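Local structure of cytochrome c (Pseudomonas aeruginosa, 6RTE) at residues D189-Y194 / D206-K211; P356-G361 / W370-P375. The protein acts as a dihydro-heme d1 dehydrogenase in heme d1 biosynthesis, pairing a cytochrome c domain that carries heme c with an eight-bladed beta-propeller. All coordinates share one frame; numbering follows the deposited sequence.

Contact 1: D189-Y194 / D206-K211; sequences DGRLVY and DLYNLK
Arg-191 grips Asp-206 side-on, using NE and NH2 for one carboxylate oxygen each. Arg-191 NE lies 2.9 Å from Asp-206 OD1 and Arg-191 NH2 meets Asp-206 OD2, both bonds nearly straight. The carboxylate lies at the guanidinium edge, but the two planes are 41° apart, so both nitrogens approach from above the carboxylate plane. The opposite face of the carboxylate is used as well. The backbone N of Tyr-208 reaches Asp-206 OD1 in an Asx turn, and ND2 of Asn-209 reaches OD2. Asn-209 ND2 also bonds to Pro-137 O.

The arginine chain is extended, with CG anti to the backbone N (chi1 170°). This lays its methylenes across one face of the Tyr-208 ring, Arg-191 CG standing 3.6 Å from the Tyr-208 ring centroid in a CH-pi contact. In the backbone, Leu-207 N donates to Arg-191 O at 2.9 Å. The Asp-189 end is loose: the residue is exposed and makes no direct contact with 206-211, and a water that donates to Asp-189 O also meets Tyr-208 OH.

The contact ties the hairpin turn after strand 201-206 to the start of strand 192-197 in one propeller blade. With four donors on its two oxygens, Asp-206 is fixed in rotation and probably stays ionised.

Contact 2: P356-G361 / W370-P375; sequences PHLGSG and WVFATP
The loop that enters a propeller blade, residues 356-361, packs against the end of the blade's second strand, 370-374. His-357 is the centre of an inverse gamma turn, and a short 3-10 segment, 358-360, follows it. His-357 N donates to Pro-375 O at 3.1 Å, from 42° above the carbonyl plane. Thr-374 has OG1 opposite the backbone N (chi1 -180°), which brings Thr-374 OG1 to 3.1 Å from His-357 O, with Pro-375 O also close by.

The Phe-372 ring reaches the loop. Leu-358 O lies at the ring edge, near its plane, 3.9 Å from Phe-372 CZ. Leu-358 CD2 touches Phe-372 CE2, the two side chains crossing at about a right angle. Gly-361 C comes to 3.5 Å from Phe-372 CE1. Gly-361 CA sits 2.9 Å from Ala-373 O, a tight approach that leaves no room for a side chain toward the strand. Ser-360 CB rests against Pro-375 CG at 4.1 Å.

The polar side-chain ends of the loop turn to other partners: His-357 ND1 bonds to Asp-316 and Ser-360 OG to Phe-403 O. One backbone bond and close apolar packing thus hold the loop to the strand, while its side chains anchor it to the neighbouring blades.

Contacts 1 and 2 belong to different blades of the same propeller, in series along the chain. Their centres are 30 Å apart and their nearest atoms about 16 Å apart, so they do not touch. Each joins the end of a strand to a loop or turn of its own blade. Both are mostly buried, but contact 1 has an exposed, watered edge at Asp-189. Their chemistry differs. Contact 1 centres on a charged pair and includes a bridging water. Contact 2 has no salt bridge; it has one backbone hydrogen bond across it and otherwise relies on proline, leucine and phenylalanine packing and a glycine backbone.

Contact 1: D189-Y194 / D206-K211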
ATOM      1  N   ASP A 189      -3.795   4.455 -18.951  1.00 27.85           N
ATOM      2  CA  ASP A 189      -4.014   3.437 -19.966  1.00 29.16           C
ATOM      3  C   ASP A 189      -3.586   2.044 -19.508  1.00 27.60           C
ATOM      4  O   ASP A 189      -3.736   1.083 -20.267  1.00 27.81           O
ATOM      5  CB  ASP A 189      -3.263   3.802 -21.256  1.00 31.49           C
ATOM      6  CG  ASP A 189      -1.746   3.866 -21.063  1.00 31.74           C
ATOM      7  OD1 ASP A 189      -1.251   3.600 -19.938  1.00 30.97           O
ATOM      8  OD2 ASP A 189      -1.040   4.185 -22.042  1.00 32.65           O
ATOM      9  N   GLY A 190      -3.039   1.918 -18.306  1.00 25.68           N
ATOM     10  CA  GLY A 190      -2.690   0.626 -17.769  1.00 24.61           C
ATOM     11  C   GLY A 190      -1.387   0.051 -18.265  1.00 25.08           C
ATOM     12  O   GLY A 190      -1.073  -1.095 -17.932  1.00 25.41           O
ATOM     13  N   ARG A 191      -0.624   0.791 -19.059  1.00 25.14           N
ATOM     14  CA  ARG A 191       0.628   0.262 -19.588  1.00 26.93           C
ATOM     15  C   ARG A 191       1.747   0.289 -18.553  1.00 24.82           C
ATOM     16  O   ARG A 191       2.600  -0.616 -18.532  1.00 26.01           O
ATOM     17  CB  ARG A 191       1.063   1.054 -20.820  1.00 27.57           C
ATOM     18  CG  ARG A 191       2.478   0.695 -21.262  1.00 28.93           C
ATOM     19  CD  ARG A 191       2.921   1.462 -22.487  1.00 29.73           C
ATOM     20  NE  ARG A 191       4.351   1.267 -22.723  1.00 28.69           N
ATOM     21  CZ  ARG A 191       5.042   1.893 -23.667  1.00 27.13           C
ATOM     22  NH1 ARG A 191       4.435   2.739 -24.501  1.00 28.21           N
ATOM     23  NH2 ARG A 191       6.335   1.653 -23.789  1.00 24.74           N
ATOM     24  N   LEU A 192       1.790   1.330 -17.717  1.00 22.48           N
ATOM     25  CA  LEU A 192       2.876   1.517 -16.765  1.00 22.31           C
ATOM     26  C   LEU A 192       2.404   1.252 -15.336  1.00 24.72           C
ATOM     27  O   LEU A 192       1.255   1.536 -14.978  1.00 25.88           O
ATOM     28  CB  LEU A 192       3.446   2.934 -16.866  1.00 22.62           C
ATOM     29  CG  LEU A 192       3.899   3.395 -18.258  1.00 23.80           C
ATOM     30  CD1 LEU A 192       4.241   4.875 -18.220  1.00 24.45           C
ATOM     31  CD2 LEU A 192       5.086   2.576 -18.777  1.00 25.00           C
ATOM     32  N   VAL A 193       3.304   0.720 -14.515  1.00 25.04           N
ATOM     33  CA  VAL A 193       2.997   0.424 -13.115  1.00 26.66           C
ATOM     34  C   VAL A 193       4.104   1.005 -12.242  1.00 25.17           C
ATOM     35  O   VAL A 193       5.293   0.955 -12.595  1.00 25.17           O
ATOM     36  CB  VAL A 193       2.781  -1.086 -12.877  1.00 30.97           C
ATOM     37  CG1 VAL A 193       3.937  -1.900 -13.356  1.00 33.92           C
ATOM     38  CG2 VAL A 193       2.493  -1.376 -11.402  1.00 31.10           C
ATOM     39  N   TYR A 194       3.695   1.595 -11.125  1.00 23.30           N
ATOM     40  CA  TYR A 194       4.563   2.352 -10.227  1.00 21.83           C
ATOM     41  C   TYR A 194       4.542   1.689  -8.858  1.00 21.68           C
ATOM     42  O   TYR A 194       3.468   1.476  -8.291  1.00 22.87           O
ATOM     43  CB  TYR A 194       4.098   3.816 -10.124  1.00 20.88           C
ATOM     44  CG  TYR A 194       4.054   4.546 -11.446  1.00 20.91           C
ATOM     45  CD1 TYR A 194       3.005   4.344 -12.350  1.00 21.70           C
ATOM     46  CD2 TYR A 194       5.060   5.426 -11.805  1.00 20.55           C
ATOM     47  CE1 TYR A 194       2.973   5.005 -13.575  1.00 21.61           C
ATOM     48  CE2 TYR A 194       5.036   6.093 -13.034  1.00 20.31           C
ATOM     49  CZ  TYR A 194       3.998   5.877 -13.912  1.00 20.55           C
ATOM     50  OH  TYR A 194       3.987   6.545 -15.130  1.00 21.11           O
ATOM     51  N   ASP A 206       7.404  -0.991 -17.280  1.00 26.57           N
ATOM     52  CA  ASP A 206       6.650  -0.957 -18.527  1.00 26.47           C
ATOM     53  C   ASP A 206       6.094  -2.350 -18.792  1.00 26.86           C
ATOM     54  O   ASP A 206       6.838  -3.264 -19.154  1.00 27.18           O
ATOM     55  CB  ASP A 206       7.546  -0.497 -19.672  1.00 28.05           C
ATOM     56  CG  ASP A 206       6.828  -0.497 -21.020  1.00 28.28           C
ATOM     57  OD1 ASP A 206       5.608  -0.770 -21.070  1.00 27.62           O
ATOM     58  OD2 ASP A 206       7.506  -0.228 -22.028  1.00 28.62           O
ATOM     59  N   LEU A 207       4.780  -2.517 -18.605  1.00 26.31           N
ATOM     60  CA  LEU A 207       4.181  -3.838 -18.780  1.00 27.47           C
ATOM     61  C   LEU A 207       4.267  -4.310 -20.219  1.00 26.69           C
ATOM     62  O   LEU A 207       4.401  -5.520 -20.464  1.00 28.59           O
ATOM     63  CB  LEU A 207       2.725  -3.828 -18.315  1.00 28.58           C
ATOM     64  CG  LEU A 207       2.499  -3.722 -16.802  1.00 27.69           C
ATOM     65  CD1 LEU A 207       1.048  -3.356 -16.500  1.00 27.44           C
ATOM     66  CD2 LEU A 207       2.888  -5.025 -16.112  1.00 28.44           C
ATOM     67  N   TYR A 208       4.196  -3.393 -21.191  1.00 25.58           N
ATOM     68  CA  TYR A 208       4.238  -3.822 -22.586  1.00 26.27           C
ATOM     69  C   TYR A 208       5.587  -4.436 -22.949  1.00 26.53           C
ATOM     70  O   TYR A 208       5.647  -5.409 -23.710  1.00 28.18           O
ATOM     71  CB  TYR A 208       3.950  -2.659 -23.538  1.00 27.13           C
ATOM     72  CG  TYR A 208       2.520  -2.188 -23.562  1.00 29.20           C
ATOM     73  CD1 TYR A 208       1.582  -2.694 -22.677  1.00 29.35           C
ATOM     74  CD2 TYR A 208       2.114  -1.220 -24.473  1.00 33.28           C
ATOM     75  CE1 TYR A 208       0.280  -2.242 -22.680  1.00 32.55           C
ATOM     76  CE2 TYR A 208       0.809  -0.766 -24.492  1.00 35.96           C
ATOM     77  CZ  TYR A 208      -0.104  -1.284 -23.595  1.00 36.77           C
ATOM     78  OH  TYR A 208      -1.401  -0.843 -23.601  1.00 39.72           O
ATOM     79  N   ASN A 209       6.673  -3.872 -22.450  1.00 26.70           N
ATOM     80  CA  ASN A 209       8.000  -4.387 -22.778  1.00 29.08           C
ATOM     81  C   ASN A 209       8.601  -5.233 -21.671  1.00 30.50           C
ATOM     82  O   ASN A 209       9.704  -5.757 -21.843  1.00 31.38           O
ATOM     83  CB  ASN A 209       8.934  -3.228 -23.125  1.00 29.57           C
ATOM     84  CG  ASN A 209       8.617  -2.630 -24.496  1.00 30.22           C
ATOM     85  OD1 ASN A 209       8.983  -3.187 -25.520  1.00 31.33           O
ATOM     86  ND2 ASN A 209       7.911  -1.506 -24.502  1.00 29.46           N
ATOM     87  N   LEU A 210       7.884  -5.406 -20.558  1.00 29.71           N
ATOM     88  CA  LEU A 210       8.340  -6.203 -19.425  1.00 30.17           C
ATOM     89  C   LEU A 210       9.743  -5.776 -18.996  1.00 29.52           C
ATOM     90  O   LEU A 210      10.664  -6.583 -18.868  1.00 29.75           O
ATOM     91  CB  LEU A 210       8.273  -7.699 -19.751  1.00 33.31           C
ATOM     92  CG  LEU A 210       6.865  -8.162 -20.173  1.00 34.39           C
ATOM     93  CD1 LEU A 210       6.872  -9.613 -20.647  1.00 37.05           C
ATOM     94  CD2 LEU A 210       5.849  -7.978 -19.038  1.00 32.84           C
ATOM     95  N   LYS A 211       9.893  -4.474 -18.760  1.00 28.21           N
ATOM     96  CA  LYS A 211      11.188  -3.895 -18.419  1.00 28.11           C
ATOM     97  C   LYS A 211      11.036  -2.811 -17.372  1.00 25.59           C
ATOM     98  O   LYS A 211      10.055  -2.055 -17.383  1.00 22.99           O
ATOM     99  CB  LYS A 211      11.866  -3.299 -19.662  1.00 28.99           C
ATOM    100  CG  LYS A 211      12.481  -4.344 -20.590  1.00 33.17           C
ATOM    101  CD  LYS A 211      12.968  -3.705 -21.873  1.00 39.25           C
ATOM    102  CE  LYS A 211      13.574  -4.750 -22.805  1.00 48.02           C
ATOM    103  NZ  LYS A 211      14.670  -5.478 -22.117  1.00 53.99           N
TER
HETATM  104  O   HOH W   1      -2.817  -1.284 -21.120  1.00 31.73           O

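Contact 2: P356-G361 / W370-P375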
ATOM      1  N   PRO A 356     -12.404   1.499  12.736  1.00 90.07           N
ATOM      2  CA  PRO A 356     -12.643   0.878  11.431  1.00 86.21           C
ATOM      3  C   PRO A 356     -11.605   1.299  10.404  1.00 77.85           C
ATOM      4  O   PRO A 356     -11.097   2.422  10.412  1.00 77.61           O
ATOM      5  CB  PRO A 356     -14.041   1.384  11.051  1.00 87.78           C
ATOM      6  CG  PRO A 356     -14.147   2.702  11.728  1.00 89.08           C
ATOM      7  CD  PRO A 356     -13.365   2.584  13.015  1.00 91.44           C
ATOM      8  N   HIS A 357     -11.291   0.360   9.513  1.00 71.94           N
ATOM      9  CA  HIS A 357     -10.291   0.567   8.466  1.00 65.59           C
ATOM     10  C   HIS A 357     -10.995   1.192   7.262  1.00 58.92           C
ATOM     11  O   HIS A 357     -11.276   0.544   6.254  1.00 55.83           O
ATOM     12  CB  HIS A 357      -9.618  -0.758   8.125  1.00 69.19           C
ATOM     13  CG  HIS A 357      -8.503  -0.641   7.134  1.00 70.75           C
ATOM     14  ND1 HIS A 357      -7.849   0.547   6.880  1.00 69.57           N
ATOM     15  CD2 HIS A 357      -7.929  -1.566   6.330  1.00 71.87           C
ATOM     16  CE1 HIS A 357      -6.921   0.348   5.962  1.00 68.46           C
ATOM     17  NE2 HIS A 357      -6.949  -0.926   5.610  1.00 69.56           N
ATOM     18  N   LEU A 358     -11.288   2.493   7.384  1.00 57.74           N
ATOM     19  CA  LEU A 358     -12.105   3.166   6.376  1.00 55.44           C
ATOM     20  C   LEU A 358     -11.464   3.125   4.996  1.00 51.80           C
ATOM     21  O   LEU A 358     -12.173   3.067   3.984  1.00 49.49           O
ATOM     22  CB  LEU A 358     -12.358   4.616   6.789  1.00 55.89           C
ATOM     23  CG  LEU A 358     -13.254   4.829   8.014  1.00 60.29           C
ATOM     24  CD1 LEU A 358     -13.293   6.308   8.372  1.00 61.59           C
ATOM     25  CD2 LEU A 358     -14.655   4.299   7.769  1.00 61.01           C
ATOM     26  N   GLY A 359     -10.130   3.154   4.929  1.00 51.27           N
ATOM     27  CA  GLY A 359      -9.462   3.172   3.642  1.00 49.61           C
ATOM     28  C   GLY A 359      -9.792   1.975   2.776  1.00 54.90           C
ATOM     29  O   GLY A 359      -9.718   2.055   1.549  1.00 50.74           O
ATOM     30  N   SER A 360     -10.161   0.853   3.395  1.00 62.03           N
ATOM     31  CA  SER A 360     -10.470  -0.372   2.670  1.00 65.63           C
ATOM     32  C   SER A 360     -11.961  -0.575   2.436  1.00 60.84           C
ATOM     33  O   SER A 360     -12.345  -1.585   1.840  1.00 63.67           O
ATOM     34  CB  SER A 360      -9.905  -1.584   3.419  1.00 71.97           C
ATOM     35  OG  SER A 360      -8.489  -1.549   3.437  1.00 73.65           O
ATOM     36  N   GLY A 361     -12.807   0.350   2.878  1.00 55.13           N
ATOM     37  CA  GLY A 361     -14.230   0.193   2.682  1.00 50.24           C
ATOM     38  C   GLY A 361     -14.631   0.366   1.231  1.00 45.64           C
ATOM     39  O   GLY A 361     -13.921   0.966   0.427  1.00 39.55           O
ATOM     40  N   TRP A 370     -26.817   4.332  -2.576  1.00 78.76           N
ATOM     41  CA  TRP A 370     -25.442   4.023  -2.218  1.00 73.55           C
ATOM     42  C   TRP A 370     -25.349   3.562  -0.770  1.00 70.64           C
ATOM     43  O   TRP A 370     -25.971   4.136   0.129  1.00 70.70           O
ATOM     44  CB  TRP A 370     -24.552   5.250  -2.426  1.00 72.71           C
ATOM     45  CG  TRP A 370     -24.185   5.526  -3.852  1.00 71.90           C
ATOM     46  CD1 TRP A 370     -24.522   6.627  -4.588  1.00 73.31           C
ATOM     47  CD2 TRP A 370     -23.398   4.693  -4.714  1.00 68.98           C
ATOM     48  NE1 TRP A 370     -23.993   6.531  -5.854  1.00 71.52           N
ATOM     49  CE2 TRP A 370     -23.300   5.352  -5.957  1.00 68.53           C
ATOM     50  CE3 TRP A 370     -22.768   3.455  -4.557  1.00 66.59           C
ATOM     51  CZ2 TRP A 370     -22.602   4.814  -7.035  1.00 65.47           C
ATOM     52  CZ3 TRP A 370     -22.074   2.921  -5.630  1.00 64.33           C
ATOM     53  CH2 TRP A 370     -21.997   3.600  -6.851  1.00 63.80           C
ATOM     54  N   VAL A 371     -24.560   2.514  -0.548  1.00 67.73           N
ATOM     55  CA  VAL A 371     -24.254   2.022   0.789  1.00 65.89           C
ATOM     56  C   VAL A 371     -22.744   1.827   0.874  1.00 62.83           C
ATOM     57  O   VAL A 371     -22.068   1.625  -0.138  1.00 60.56           O
ATOM     58  CB  VAL A 371     -25.025   0.718   1.105  1.00 66.25           C
ATOM     59  CG1 VAL A 371     -24.519  -0.448   0.268  1.00 63.46           C
ATOM     60  CG2 VAL A 371     -24.950   0.395   2.581  1.00 67.89           C
ATOM     61  N   PHE A 372     -22.212   1.919   2.091  1.00 62.21           N
ATOM     62  CA  PHE A 372     -20.778   1.824   2.335  1.00 58.43           C
ATOM     63  C   PHE A 372     -20.520   0.806   3.435  1.00 55.81           C
ATOM     64  O   PHE A 372     -21.225   0.781   4.449  1.00 56.13           O
ATOM     65  CB  PHE A 372     -20.192   3.191   2.727  1.00 58.13           C
ATOM     66  CG  PHE A 372     -18.746   3.143   3.160  1.00 57.96           C
ATOM     67  CD1 PHE A 372     -17.724   3.092   2.224  1.00 56.08           C
ATOM     68  CD2 PHE A 372     -18.412   3.174   4.504  1.00 60.41           C
ATOM     69  CE1 PHE A 372     -16.399   3.065   2.617  1.00 55.61           C
ATOM     70  CE2 PHE A 372     -17.085   3.142   4.906  1.00 60.10           C
ATOM     71  CZ  PHE A 372     -16.079   3.091   3.957  1.00 57.64           C
ATOM     72  N   ALA A 373     -19.512  -0.037   3.225  1.00 53.21           N
ATOM     73  CA  ALA A 373     -19.155  -1.080   4.177  1.00 52.49           C
ATOM     74  C   ALA A 373     -17.662  -1.016   4.461  1.00 53.32           C
ATOM     75  O   ALA A 373     -16.858  -0.765   3.555  1.00 49.35           O
ATOM     76  CB  ALA A 373     -19.526  -2.467   3.642  1.00 51.90           C
ATOM     77  N   THR A 374     -17.293  -1.240   5.723  1.00 56.31           N
ATOM     78  CA  THR A 374     -15.900  -1.150   6.123  1.00 57.67           C
ATOM     79  C   THR A 374     -15.519  -2.267   7.084  1.00 58.48           C
ATOM     80  O   THR A 374     -16.285  -2.583   8.008  1.00 60.67           O
ATOM     81  CB  THR A 374     -15.602   0.208   6.784  1.00 58.36           C
ATOM     82  OG1 THR A 374     -14.220   0.263   7.160  1.00 59.15           O
ATOM     83  CG2 THR A 374     -16.475   0.417   8.018  1.00 59.12           C
ATOM     84  N   PRO A 375     -14.341  -2.885   6.894  1.00 56.88           N
ATOM     85  CA  PRO A 375     -13.825  -3.815   7.908  1.00 56.56           C
ATOM     86  C   PRO A 375     -13.329  -3.066   9.135  1.00 57.56           C
ATOM     87  O   PRO A 375     -13.477  -1.841   9.203  1.00 56.77           O
ATOM     88  CB  PRO A 375     -12.689  -4.538   7.176  1.00 55.26           C
ATOM     89  CG  PRO A 375     -12.196  -3.531   6.184  1.00 54.46           C
ATOM     90  CD  PRO A 375     -13.404  -2.728   5.760  1.00 55.09           C
TER